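Local structure of phage-related protein (Bordetella bronchiseptica RB50, 3BJQ) at residues A38-Y43 / P256-P261; S156-D161 / K191-L196; K185-C190 / I208-L213; G264-I269 / D293-A298. The protein probably serves as a major capsid (coat) protein of a phage head. All blocks are in the same frame, centred on the assembly; numbering follows the deposited sequence.

In the fold
Contacts 1 and 4 are buried, both reach one mixed sheet, and touch through Val258 on Tyr267 and through bonds of the Tyr265 and Tyr43 hydroxyls. Contacts 2 and 3 lie together in a helical region, well apart from that pair. Contact 4 joins two strands by backbone hydrogen bonds; contact 1 sets a loop on the next strand, 37-40, with apolar methyls and one bridging water. Contact 3 is likewise buried and apolar, but joins helices 184-191 and 210-217. Contact 2, only partly buried, is the polar one: imidazole and ammonium groups bind a loop. Contacts 2 and 3 meet at Leu196, where helix 194-199 lies between the two other helices in sequence.

Contact 1. Residues A38-Y43 / P256-P261; sequences APVAQY and PSVEEP
Ala38 and Val40, on the short strand 37-40, meet Val258 at the second position of a type I beta turn that runs from Ser257 to Glu260, so a loop more than 200 residues further along the chain lies against the strand. The tight part is made of methyl groups. Ala38 CB sits 3.6 Å from Val258 CG1. Val258 CG1 stands anti to its own carbonyl carbon (chi1 -58°) and there also touches Val40 CG1, at 3.8 Å, the two valine side chains crossing at about a right angle. Tyr267 of the adjoining strand 264-269 packs on both valines and continues this apolar patch into the sheet. Toward the partly exposed Pro39 and Pro256 the contact is looser, with Pro256 CB 4.2 Å from Ala38 CB. The carbonyl oxygen of Pro256 is shared: Ala38 CB and Pro39 CD both lie against it, and it accepts from Arg110 NE of a second subunit, whose Leu95 packs on Val258. The turn carries its own bracing. Its closing bond runs from Glu260 N to Ser257 O, and Ser257 OG accepts from Glu259 N at 3.3 Å, an ST turn. Strand and loop share no direct hydrogen bond; a single water joins their backbones instead, donating to Pro39 O over 2.7 Å and accepting from Val258 N over 3.1 Å.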
loop_
_atom_site.group_PDB
_atom_site.type_symbol
_atom_site.label_atom_id
_atom_site.label_comp_id
_atom_site.label_asym_id
_atom_site.label_seq_id
_atom_site.Cartn_x
_atom_site.Cartn_y
_atom_site.Cartn_z
ATOM N N ALA E 38 23.947 25.887 1.195
ATOM C CA ALA E 38 23.248 26.152 -0.027
ATOM C C ALA E 38 24.007 25.436 -1.149
ATOM O O ALA E 38 25.238 25.442 -1.143
ATOM C CB ALA E 38 23.224 27.637 -0.268
ATOM N N PRO E 39 23.289 24.797 -2.099
ATOM C CA PRO E 39 23.964 24.014 -3.133
ATOM C C PRO E 39 24.599 24.817 -4.273
ATOM O O PRO E 39 24.040 25.817 -4.748
ATOM C CB PRO E 39 22.839 23.123 -3.664
ATOM C CG PRO E 39 21.637 23.998 -3.528
ATOM C CD PRO E 39 21.826 24.732 -2.251
ATOM N N VAL E 40 25.794 24.377 -4.664
ATOM C CA VAL E 40 26.463 24.837 -5.846
ATOM C C VAL E 40 26.925 23.588 -6.634
ATOM O O VAL E 40 26.876 22.468 -6.130
ATOM C CB VAL E 40 27.691 25.778 -5.565
ATOM C CG1 VAL E 40 27.305 26.943 -4.746
ATOM C CG2 VAL E 40 28.863 25.047 -4.923
ATOM N N ALA E 41 27.339 23.793 -7.870
ATOM C CA ALA E 41 27.838 22.704 -8.719
ATOM C C ALA E 41 29.346 22.776 -8.934
ATOM O O ALA E 41 29.996 21.743 -9.098
ATOM C CB ALA E 41 27.133 22.737 -10.060
ATOM N N GLN E 42 29.895 23.991 -8.965
ATOM C CA GLN E 42 31.322 24.219 -9.260
ATOM C C GLN E 42 32.224 24.221 -8.020
ATOM O O GLN E 42 31.902 24.854 -7.002
ATOM C CB GLN E 42 31.523 25.567 -9.980
ATOM C CG GLN E 42 30.936 25.699 -11.403
ATOM C CD GLN E 42 31.164 27.107 -12.024
ATOM O OE1 GLN E 42 31.614 28.047 -11.351
ATOM N NE2 GLN E 42 30.853 27.242 -13.319
ATOM N N TYR E 43 33.368 23.542 -8.139
ATOM C CA TYR E 43 34.391 23.522 -7.093
ATOM C C TYR E 43 35.189 24.825 -7.023
ATOM O O TYR E 43 35.751 25.167 -5.975
ATOM C CB TYR E 43 35.367 22.366 -7.295
ATOM C CG TYR E 43 34.865 21.084 -6.720
ATOM C CD1 TYR E 43 33.986 20.283 -7.421
ATOM C CD2 TYR E 43 35.260 20.675 -5.463
ATOM C CE1 TYR E 43 33.504 19.088 -6.877
ATOM C CE2 TYR E 43 34.791 19.488 -4.912
ATOM C CZ TYR E 43 33.918 18.706 -5.628
ATOM O OH TYR E 43 33.439 17.568 -5.083
ATOM N N PRO E 256 17.902 27.288 1.527
ATOM C CA PRO E 256 18.846 28.372 1.267
ATOM C C PRO E 256 19.394 28.344 -0.156
ATOM O O PRO E 256 19.620 27.275 -0.714
ATOM C CB PRO E 256 19.962 28.134 2.281
ATOM C CG PRO E 256 19.370 27.246 3.342
ATOM C CD PRO E 256 18.337 26.412 2.628
ATOM N N SER E 257 19.556 29.523 -0.727
ATOM C CA SER E 257 20.022 29.705 -2.103
ATOM C C SER E 257 21.145 30.712 -2.153
ATOM O O SER E 257 20.949 31.822 -1.680
ATOM C CB SER E 257 18.873 30.250 -2.948
ATOM O OG SER E 257 19.334 30.649 -4.210
ATOM N N VAL E 258 22.286 30.369 -2.790
ATOM C CA VAL E 258 23.425 31.293 -2.893
ATOM C C VAL E 258 23.096 32.615 -3.630
ATOM O O VAL E 258 23.865 33.570 -3.580
ATOM C CB VAL E 258 24.678 30.625 -3.567
ATOM C CG1 VAL E 258 25.098 29.407 -2.802
ATOM C CG2 VAL E 258 24.416 30.282 -5.062
ATOM N N GLU E 259 21.945 32.655 -4.304
ATOM C CA GLU E 259 21.528 33.792 -5.104
ATOM C C GLU E 259 20.691 34.820 -4.322
ATOM O O GLU E 259 20.437 35.920 -4.805
ATOM C CB GLU E 259 20.714 33.278 -6.293
ATOM C CG GLU E 259 21.468 32.273 -7.173
ATOM C CD GLU E 259 20.644 31.818 -8.375
ATOM O OE1 GLU E 259 20.084 30.703 -8.325
ATOM O OE2 GLU E 259 20.547 32.575 -9.371
ATOM N N GLU E 260 20.252 34.446 -3.127
ATOM C CA GLU E 260 19.391 35.290 -2.328
ATOM C C GLU E 260 20.230 36.110 -1.337
ATOM O O GLU E 260 21.080 35.536 -0.642
ATOM C CB GLU E 260 18.370 34.433 -1.586
ATOM C CG GLU E 260 17.576 35.202 -0.576
ATOM C CD GLU E 260 16.492 34.358 0.053
ATOM O OE1 GLU E 260 16.709 33.133 0.220
ATOM O OE2 GLU E 260 15.432 34.930 0.375
ATOM N N PRO E 261 20.052 37.451 -1.335
ATOM C CA PRO E 261 20.752 38.319 -0.390
ATOM C C PRO E 261 20.719 37.864 1.061
ATOM O O PRO E 261 19.640 37.669 1.667
ATOM C CB PRO E 261 20.109 39.679 -0.617
ATOM C CG PRO E 261 19.737 39.674 -2.016
ATOM C CD PRO E 261 19.306 38.256 -2.317
HETATM O O HOH W 1 22.141 27.663 -4.253
#

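Contact 2. Residues S156-D161 / K191-L196; sequences SDPTKD and KYHPKL
His193 and Lys195 both bind Ser156. His193 NE2 donates to Ser156 OG over 2.8 Å, with the hydroxyl close to the imidazole plane, and Lys195 NZ donates to Ser156 O, also over 2.8 Å, from well above the carbonyl plane. Ser156 OG is further bonded to Ser153 O, to which His193 NE2 also has a weak bond; the lysine ammonium has a weak second bond to Asp155 O. In His193, chi1 of -170° sets CG anti to the backbone N. The other ring nitrogen, ND1, accepts from Lys195 N at 3.1 Å and caps helix 194-199. Asp157 is the matching N-cap of helix 158-173, through a weak bond from Lys160 N to its OD1. Outside this polar core, a proline CD lies over each face of the imidazole, offset toward the rim: Pro158 CD makes a CH-pi contact 3.9 Å from the ring centroid, and Pro194 CD lies opposite. Further out, Leu196 CD2 packs 3.5 Å from Thr159 OG1, a hydroxyl that bonds Trp217 NE1. With ND1 accepting and NE2 donating, the pattern is consistent with a neutral imidazole protonated on NE2 that links the N-terminus of helix 194-199 to the loop leading into helix 158-173.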
loop_
_atom_site.group_PDB
_atom_site.type_symbol
_atom_site.label_atom_id
_atom_site.label_comp_id
_atom_site.label_asym_id
_atom_site.label_seq_id
_atom_site.Cartn_x
_atom_site.Cartn_y
_atom_site.Cartn_z
ATOM N N SER E 156 30.870 49.203 31.001
ATOM C CA SER E 156 30.503 48.970 29.608
ATOM C C SER E 156 28.993 49.048 29.397
ATOM O O SER E 156 28.218 49.081 30.354
ATOM C CB SER E 156 31.027 47.622 29.139
ATOM O OG SER E 156 30.517 46.573 29.940
ATOM N N ASP E 157 28.579 49.092 28.138
ATOM C CA ASP E 157 27.158 49.196 27.801
ATOM C C ASP E 157 26.842 48.269 26.631
ATOM O O ASP E 157 26.647 48.742 25.502
ATOM C CB ASP E 157 26.800 50.648 27.455
ATOM C CG ASP E 157 25.291 50.930 27.471
ATOM O OD1 ASP E 157 24.457 50.000 27.488
ATOM O OD2 ASP E 157 24.930 52.122 27.468
ATOM N N PRO E 158 26.791 46.944 26.896
ATOM C CA PRO E 158 26.430 45.970 25.881
ATOM C C PRO E 158 25.187 46.348 25.058
ATOM O O PRO E 158 25.184 46.192 23.852
ATOM C CB PRO E 158 26.148 44.698 26.705
ATOM C CG PRO E 158 27.024 44.819 27.875
ATOM C CD PRO E 158 27.076 46.298 28.189
ATOM N N THR E 159 24.137 46.829 25.719
ATOM C CA THR E 159 22.910 47.200 25.020
ATOM C C THR E 159 23.162 48.256 23.953
ATOM O O THR E 159 22.680 48.151 22.835
ATOM C CB THR E 159 21.850 47.677 25.996
ATOM O OG1 THR E 159 21.525 46.600 26.899
ATOM C CG2 THR E 159 20.606 48.160 25.264
ATOM N N LYS E 160 23.935 49.273 24.306
ATOM C CA LYS E 160 24.294 50.333 23.385
ATOM C C LYS E 160 25.140 49.818 22.213
ATOM O O LYS E 160 24.961 50.243 21.080
ATOM C CB LYS E 160 25.056 51.425 24.149
ATOM C CG LYS E 160 25.641 52.566 23.317
ATOM C CD LYS E 160 24.572 53.445 22.695
ATOM C CE LYS E 160 25.202 54.619 21.921
ATOM N NZ LYS E 160 25.948 55.568 22.808
ATOM N N ASP E 161 26.088 48.937 22.490
ATOM C CA ASP E 161 26.918 48.353 21.416
ATOM C C ASP E 161 26.063 47.566 20.421
ATOM O O ASP E 161 26.244 47.671 19.213
ATOM C CB ASP E 161 28.003 47.433 21.992
ATOM C CG ASP E 161 28.984 48.163 22.906
ATOM O OD1 ASP E 161 29.270 49.345 22.677
ATOM O OD2 ASP E 161 29.471 47.534 23.858
ATOM N N LYS E 191 26.124 37.728 31.991
ATOM C CA LYS E 191 25.320 37.013 33.006
ATOM C C LYS E 191 24.968 37.854 34.233
ATOM O O LYS E 191 23.839 37.807 34.724
ATOM C CB LYS E 191 26.029 35.716 33.445
ATOM C CG LYS E 191 25.218 34.878 34.435
ATOM C CD LYS E 191 25.700 33.426 34.558
ATOM C CE LYS E 191 24.678 32.608 35.375
ATOM N NZ LYS E 191 25.250 31.381 35.974
ATOM N N TYR E 192 25.936 38.611 34.734
ATOM C CA TYR E 192 25.711 39.472 35.894
ATOM C C TYR E 192 26.117 40.910 35.584
ATOM O O TYR E 192 26.525 41.633 36.492
ATOM C CB TYR E 192 26.522 38.990 37.108
ATOM C CG TYR E 192 26.234 37.573 37.549
ATOM C CD1 TYR E 192 25.040 37.249 38.185
ATOM C CD2 TYR E 192 27.172 36.561 37.358
ATOM C CE1 TYR E 192 24.770 35.952 38.575
ATOM C CE2 TYR E 192 26.910 35.263 37.755
ATOM C CZ TYR E 192 25.716 34.969 38.374
ATOM O OH TYR E 192 25.463 33.679 38.769
ATOM N N HIS E 193 26.019 41.336 34.324
ATOM C CA HIS E 193 26.418 42.708 33.997
ATOM C C HIS E 193 25.482 43.639 34.746
ATOM O O HIS E 193 24.285 43.495 34.593
ATOM C CB HIS E 193 26.352 42.994 32.500
ATOM C CG HIS E 193 26.971 44.298 32.129
ATOM N ND1 HIS E 193 26.332 45.504 32.323
ATOM C CD2 HIS E 193 28.195 44.595 31.637
ATOM C CE1 HIS E 193 27.131 46.485 31.946
ATOM N NE2 HIS E 193 28.270 45.962 31.537
ATOM N N PRO E 194 26.022 44.589 35.557
ATOM C CA PRO E 194 25.167 45.414 36.410
ATOM C C PRO E 194 24.089 46.233 35.685
ATOM O O PRO E 194 23.008 46.455 36.245
ATOM C CB PRO E 194 26.177 46.324 37.135
ATOM C CG PRO E 194 27.358 46.357 36.244
ATOM C CD PRO E 194 27.439 44.965 35.721
ATOM N N LYS E 195 24.371 46.695 34.473
ATOM C CA LYS E 195 23.393 47.495 33.733
ATOM C C LYS E 195 22.246 46.611 33.325
ATOM O O LYS E 195 21.100 47.022 33.395
ATOM C CB LYS E 195 24.004 48.149 32.486
ATOM C CG LYS E 195 24.938 49.322 32.749
ATOM C CD LYS E 195 25.191 50.119 31.475
ATOM C CE LYS E 195 25.992 51.417 31.698
ATOM N NZ LYS E 195 27.407 51.164 32.099
ATOM N N LEU E 196 22.566 45.397 32.890
ATOM C CA LEU E 196 21.537 44.428 32.473
ATOM C C LEU E 196 20.720 43.918 33.674
ATOM O O LEU E 196 19.487 43.838 33.612
ATOM C CB LEU E 196 22.173 43.271 31.702
ATOM C CG LEU E 196 22.956 43.663 30.419
ATOM C CD1 LEU E 196 23.479 42.432 29.660
ATOM C CD2 LEU E 196 22.101 44.423 29.519
#

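Contact 3. Residues K185-C190 / I208-L213; sequences KALSAC and ITIDML
Leu187 and Ile210 meet methyl to methyl, the two side chains crossing at about a right angle. In Leu187, chi1 of -177° puts CG anti to the backbone N, and Leu187 CD1 and CD2 approach Ile210 CD1 at 3.5 and 4.0 Å. Leu213, one turn on from Ile210, adds a looser layer: its CD1 is 4.3 Å from Cys190 CB and 4.4 Å from Leu187 CD1. Near the C-terminal end of helix 184-191, Ile208 CG1 rests against the carbonyl oxygen of Cys190 at 3.3 Å. Next to this packing, a bond from Ile208 N to Lys191 O joins the two backbones just before helix 210-217. Thr209 is the N-cap of that helix, its OG1 accepting weakly from the N of selenomethionine Met212. Leu196 of helix 194-199 fills in against Cys190, Ile208 and Leu213. On the sheet side, Leu187, Ile210 and Leu213 all pack on Leu182 of strand 179-183, with Ile222 and Val224 of strand 221-230 beside it. Since these two strands are parallel neighbours joined through the helices described, the contact belongs to a beta-alpha-beta crossover, with helices packed over one face of a mixed sheet.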
loop_
_atom_site.group_PDB
_atom_site.type_symbol
_atom_site.label_atom_id
_atom_site.label_comp_id
_atom_site.label_asym_id
_atom_site.label_seq_id
_atom_site.Cartn_x
_atom_site.Cartn_y
_atom_site.Cartn_z
ATOM N N LYS E 185 32.600 33.616 26.225
ATOM C CA LYS E 185 33.136 34.683 27.060
ATOM C C LYS E 185 32.253 35.932 27.116
ATOM O O LYS E 185 32.073 36.506 28.177
ATOM C CB LYS E 185 34.515 35.087 26.570
ATOM C CG LYS E 185 35.593 34.111 26.958
ATOM C CD LYS E 185 36.912 34.464 26.258
ATOM C CE LYS E 185 38.097 33.723 26.879
ATOM N NZ LYS E 185 37.787 32.306 27.197
ATOM N N ALA E 186 31.722 36.359 25.979
ATOM C CA ALA E 186 30.817 37.503 25.968
ATOM C C ALA E 186 29.518 37.180 26.702
ATOM O O ALA E 186 28.968 38.042 27.391
ATOM C CB ALA E 186 30.525 37.965 24.553
ATOM N N LEU E 187 29.016 35.954 26.566
ATOM C CA LEU E 187 27.821 35.550 27.331
ATOM C C LEU E 187 28.075 35.577 28.843
ATOM O O LEU E 187 27.230 36.045 29.610
ATOM C CB LEU E 187 27.294 34.179 26.905
ATOM C CG LEU E 187 26.002 33.714 27.604
ATOM C CD1 LEU E 187 24.856 34.683 27.422
ATOM C CD2 LEU E 187 25.565 32.331 27.119
ATOM N N SER E 188 29.230 35.084 29.270
ATOM C CA SER E 188 29.613 35.148 30.684
ATOM C C SER E 188 29.621 36.577 31.226
ATOM O O SER E 188 29.203 36.830 32.353
ATOM C CB SER E 188 31.015 34.590 30.873
ATOM O OG SER E 188 31.095 33.293 30.335
ATOM N N ALA E 189 30.171 37.487 30.425
ATOM C CA ALA E 189 30.265 38.892 30.792
ATOM C C ALA E 189 28.876 39.465 30.995
ATOM O O ALA E 189 28.657 40.288 31.878
ATOM C CB ALA E 189 31.014 39.677 29.745
ATOM N N CYS E 190 27.922 39.018 30.193
ATOM C CA CYS E 190 26.545 39.476 30.323
ATOM C C CYS E 190 25.790 38.932 31.539
ATOM O O CYS E 190 24.905 39.607 32.055
ATOM C CB CYS E 190 25.735 39.107 29.072
ATOM S SG CYS E 190 26.208 39.992 27.603
ATOM N N ILE E 208 21.364 36.977 33.950
ATOM C CA ILE E 208 20.857 37.171 32.597
ATOM C C ILE E 208 20.943 35.909 31.735
ATOM O O ILE E 208 21.985 35.245 31.669
ATOM C CB ILE E 208 21.651 38.287 31.846
ATOM C CG1 ILE E 208 21.688 39.604 32.649
ATOM C CG2 ILE E 208 21.075 38.508 30.460
ATOM C CD1 ILE E 208 20.358 40.233 32.950
ATOM N N THR E 209 19.854 35.629 31.024
ATOM C CA THR E 209 19.746 34.487 30.148
ATOM C C THR E 209 19.521 34.908 28.693
ATOM O O THR E 209 19.048 36.018 28.450
ATOM C CB THR E 209 18.556 33.624 30.559
ATOM O OG1 THR E 209 17.346 34.378 30.365
ATOM C CG2 THR E 209 18.685 33.149 32.029
ATOM N N ILE E 210 19.784 33.985 27.753
ATOM C CA ILE E 210 19.613 34.197 26.312
ATOM C C ILE E 210 18.220 34.706 25.996
ATOM O O ILE E 210 18.060 35.665 25.260
ATOM C CB ILE E 210 19.877 32.888 25.529
ATOM C CG1 ILE E 210 21.347 32.521 25.639
ATOM C CG2 ILE E 210 19.527 33.021 24.072
ATOM C CD1 ILE E 210 22.267 33.665 25.254
ATOM N N ASP E 211 17.207 34.056 26.547
ATOM C CA ASP E 211 15.828 34.464 26.278
ATOM C C ASP E 211 15.551 35.902 26.713
ATOM O O ASP E 211 14.834 36.646 26.037
ATOM C CB ASP E 211 14.847 33.508 26.942
ATOM C CG ASP E 211 14.554 32.289 26.081
ATOM O OD1 ASP E 211 15.438 31.838 25.305
ATOM O OD2 ASP E 211 13.422 31.783 26.185
HETATM N N MSE E 212 16.128 36.295 27.848
HETATM C CA MSE E 212 16.009 37.687 28.329
HETATM C C MSE E 212 16.685 38.642 27.362
HETATM O O MSE E 212 16.130 39.690 27.062
HETATM C CB MSE E 212 16.618 37.917 29.715
HETATM C CG MSE E 212 15.885 37.239 30.866
HETATM SE SE MSE E 212 16.743 37.623 32.576
HETATM C CE MSE E 212 16.427 35.947 33.338
ATOM N N LEU E 213 17.879 38.271 26.891
ATOM C CA LEU E 213 18.623 39.093 25.947
ATOM C C LEU E 213 17.909 39.228 24.604
ATOM O O LEU E 213 17.985 40.276 23.978
ATOM C CB LEU E 213 20.036 38.555 25.717
ATOM C CG LEU E 213 21.006 38.693 26.897
ATOM C CD1 LEU E 213 22.357 38.164 26.503
ATOM C CD2 LEU E 213 21.081 40.140 27.332
#

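Contact 4. Residues G264-I269 / D293-A298; sequences GYTYQI and DDNTPA
Tyr267 has CG anti to its carbonyl carbon (chi1 -83°), and chi2 of 31° turns the ring so that one face receives Ala298 CB, a CH-pi contact 4.3 Å from the ring centroid. Both residues belong to an antiparallel pair in a mixed beta sheet, strand 264-269 with 295-298 of strand 286-299. Tyr265 with Ala298 and Tyr267 with Thr296 are hydrogen-bonded pairs, each joined by two backbone bonds. The ladder continues with Ile269 N to Asp294 O, 3.1 Å long and nearly straight. Thr266 with Pro297 and Gln268 with Asn295 are the non-hydrogen-bonded pairs, and in the first the CA atoms are 4.0 Å apart. The two faces differ in their surroundings. On the side of Tyr267 and Ala298, Ile47 of strand 44-49 packs on both, and the Tyr267 hydroxyl bonds Leu48 N. On the other, Asn295 and Pro297 lie against the long helix 105-131, whose His123 bonds Thr266 OG1. Gln268 CG stands anti to the backbone N (chi1 -172°) and the chain runs on extended, bringing the amide beside Asp293 OD1; NE2 binds His272 O, while OE1 binds a tetraethylene glycol, probably from the crystallisation liquor. A water bridges Gln268 NE2 and Asp293 OD2. Nearby, Asn295 ND2 donates to the backbone oxygen of Asp293 over 2.9 Å, that oxygen lying in the asparagine amide plane.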
loop_
_atom_site.group_PDB
_atom_site.type_symbol
_atom_site.label_atom_id
_atom_site.label_comp_id
_atom_site.label_asym_id
_atom_site.label_seq_id
_atom_site.Cartn_x
_atom_site.Cartn_y
_atom_site.Cartn_z
ATOM N N GLY E 264 25.897 35.431 4.474
ATOM C CA GLY E 264 26.802 34.372 3.999
ATOM C C GLY E 264 26.140 33.038 3.771
ATOM O O GLY E 264 24.979 32.832 4.106
ATOM N N TYR E 265 26.908 32.127 3.176
ATOM C CA TYR E 265 26.439 30.791 2.844
ATOM C C TYR E 265 27.589 29.822 2.959
ATOM O O TYR E 265 28.737 30.211 2.812
ATOM C CB TYR E 265 25.953 30.733 1.378
ATOM C CG TYR E 265 24.649 31.451 1.183
ATOM C CD1 TYR E 265 23.467 30.897 1.662
ATOM C CD2 TYR E 265 24.598 32.705 0.565
ATOM C CE1 TYR E 265 22.251 31.581 1.519
ATOM C CE2 TYR E 265 23.378 33.396 0.412
ATOM C CZ TYR E 265 22.225 32.833 0.889
ATOM O OH TYR E 265 21.015 33.500 0.756
ATOM N N THR E 266 27.260 28.566 3.221
ATOM C CA THR E 266 28.213 27.476 3.067
ATOM C C THR E 266 27.963 26.935 1.635
ATOM O O THR E 266 26.950 26.305 1.352
ATOM C CB THR E 266 28.080 26.386 4.191
ATOM O OG1 THR E 266 28.453 26.938 5.477
ATOM C CG2 THR E 266 28.941 25.181 3.902
ATOM N N TYR E 267 28.851 27.282 0.714
ATOM C CA TYR E 267 28.783 26.792 -0.667
ATOM C C TYR E 267 29.072 25.308 -0.580
ATOM O O TYR E 267 30.155 24.922 -0.124
ATOM C CB TYR E 267 29.835 27.521 -1.543
ATOM C CG TYR E 267 29.398 28.880 -2.077
ATOM C CD1 TYR E 267 28.515 29.692 -1.361
ATOM C CD2 TYR E 267 29.890 29.364 -3.261
ATOM C CE1 TYR E 267 28.111 30.926 -1.836
ATOM C CE2 TYR E 267 29.500 30.626 -3.742
ATOM C CZ TYR E 267 28.600 31.383 -3.034
ATOM O OH TYR E 267 28.210 32.612 -3.500
ATOM N N GLN E 268 28.120 24.467 -0.984
ATOM C CA GLN E 268 28.260 23.037 -0.799
ATOM C C GLN E 268 27.883 22.297 -2.046
ATOM O O GLN E 268 26.848 22.558 -2.634
ATOM C CB GLN E 268 27.396 22.539 0.360
ATOM C CG GLN E 268 27.673 21.079 0.709
ATOM C CD GLN E 268 27.366 20.752 2.153
ATOM O OE1 GLN E 268 27.954 21.338 3.065
ATOM N NE2 GLN E 268 26.450 19.809 2.372
ATOM N N ILE E 269 28.726 21.356 -2.459
ATOM C CA ILE E 269 28.431 20.615 -3.681
ATOM C C ILE E 269 27.079 19.914 -3.572
ATOM O O ILE E 269 26.789 19.274 -2.572
ATOM C CB ILE E 269 29.528 19.592 -4.012
ATOM C CG1 ILE E 269 30.850 20.316 -4.259
ATOM C CG2 ILE E 269 29.112 18.777 -5.202
ATOM C CD1 ILE E 269 30.833 21.317 -5.447
ATOM N N ASP E 293 31.855 15.541 1.789
ATOM C CA ASP E 293 31.002 16.688 2.121
ATOM C C ASP E 293 31.772 17.968 1.807
ATOM O O ASP E 293 32.180 18.709 2.707
ATOM C CB ASP E 293 30.563 16.651 3.584
ATOM C CG ASP E 293 29.377 17.544 3.831
ATOM O OD1 ASP E 293 29.067 18.308 2.883
ATOM O OD2 ASP E 293 28.759 17.491 4.933
ATOM N N ASP E 294 31.958 18.210 0.510
ATOM C CA ASP E 294 32.827 19.253 0.001
ATOM C C ASP E 294 32.088 20.582 0.047
ATOM O O ASP E 294 31.030 20.740 -0.557
ATOM C CB ASP E 294 33.263 18.944 -1.442
ATOM C CG ASP E 294 34.216 17.743 -1.539
ATOM O OD1 ASP E 294 34.964 17.474 -0.571
ATOM O OD2 ASP E 294 34.243 17.101 -2.611
ATOM N N ASN E 295 32.647 21.522 0.787
ATOM C CA ASN E 295 31.982 22.781 1.060
ATOM C C ASN E 295 32.989 23.868 1.394
ATOM O O ASN E 295 34.154 23.590 1.676
ATOM C CB ASN E 295 31.008 22.615 2.233
ATOM C CG ASN E 295 31.720 22.504 3.591
ATOM O OD1 ASN E 295 31.872 23.508 4.303
ATOM N ND2 ASN E 295 32.156 21.285 3.952
ATOM N N THR E 296 32.536 25.109 1.328
ATOM C CA THR E 296 33.316 26.237 1.818
ATOM C C THR E 296 32.359 27.348 2.239
ATOM O O THR E 296 31.472 27.689 1.475
ATOM C CB THR E 296 34.340 26.748 0.749
ATOM O OG1 THR E 296 35.389 27.465 1.411
ATOM C CG2 THR E 296 33.693 27.641 -0.303
ATOM N N PRO E 297 32.479 27.844 3.488
ATOM C CA PRO E 297 31.799 29.079 3.886
ATOM C C PRO E 297 32.272 30.284 3.070
ATOM O O PRO E 297 33.448 30.385 2.768
ATOM C CB PRO E 297 32.223 29.259 5.353
ATOM C CG PRO E 297 32.567 27.876 5.807
ATOM C CD PRO E 297 33.189 27.216 4.624
ATOM N N ALA E 298 31.349 31.183 2.745
ATOM C CA ALA E 298 31.648 32.356 1.939
ATOM C C ALA E 298 30.865 33.545 2.515
ATOM O O ALA E 298 29.694 33.415 2.835
ATOM C CB ALA E 298 31.259 32.101 0.509
HETATM O O HOH W 2 26.806 19.121 5.485
#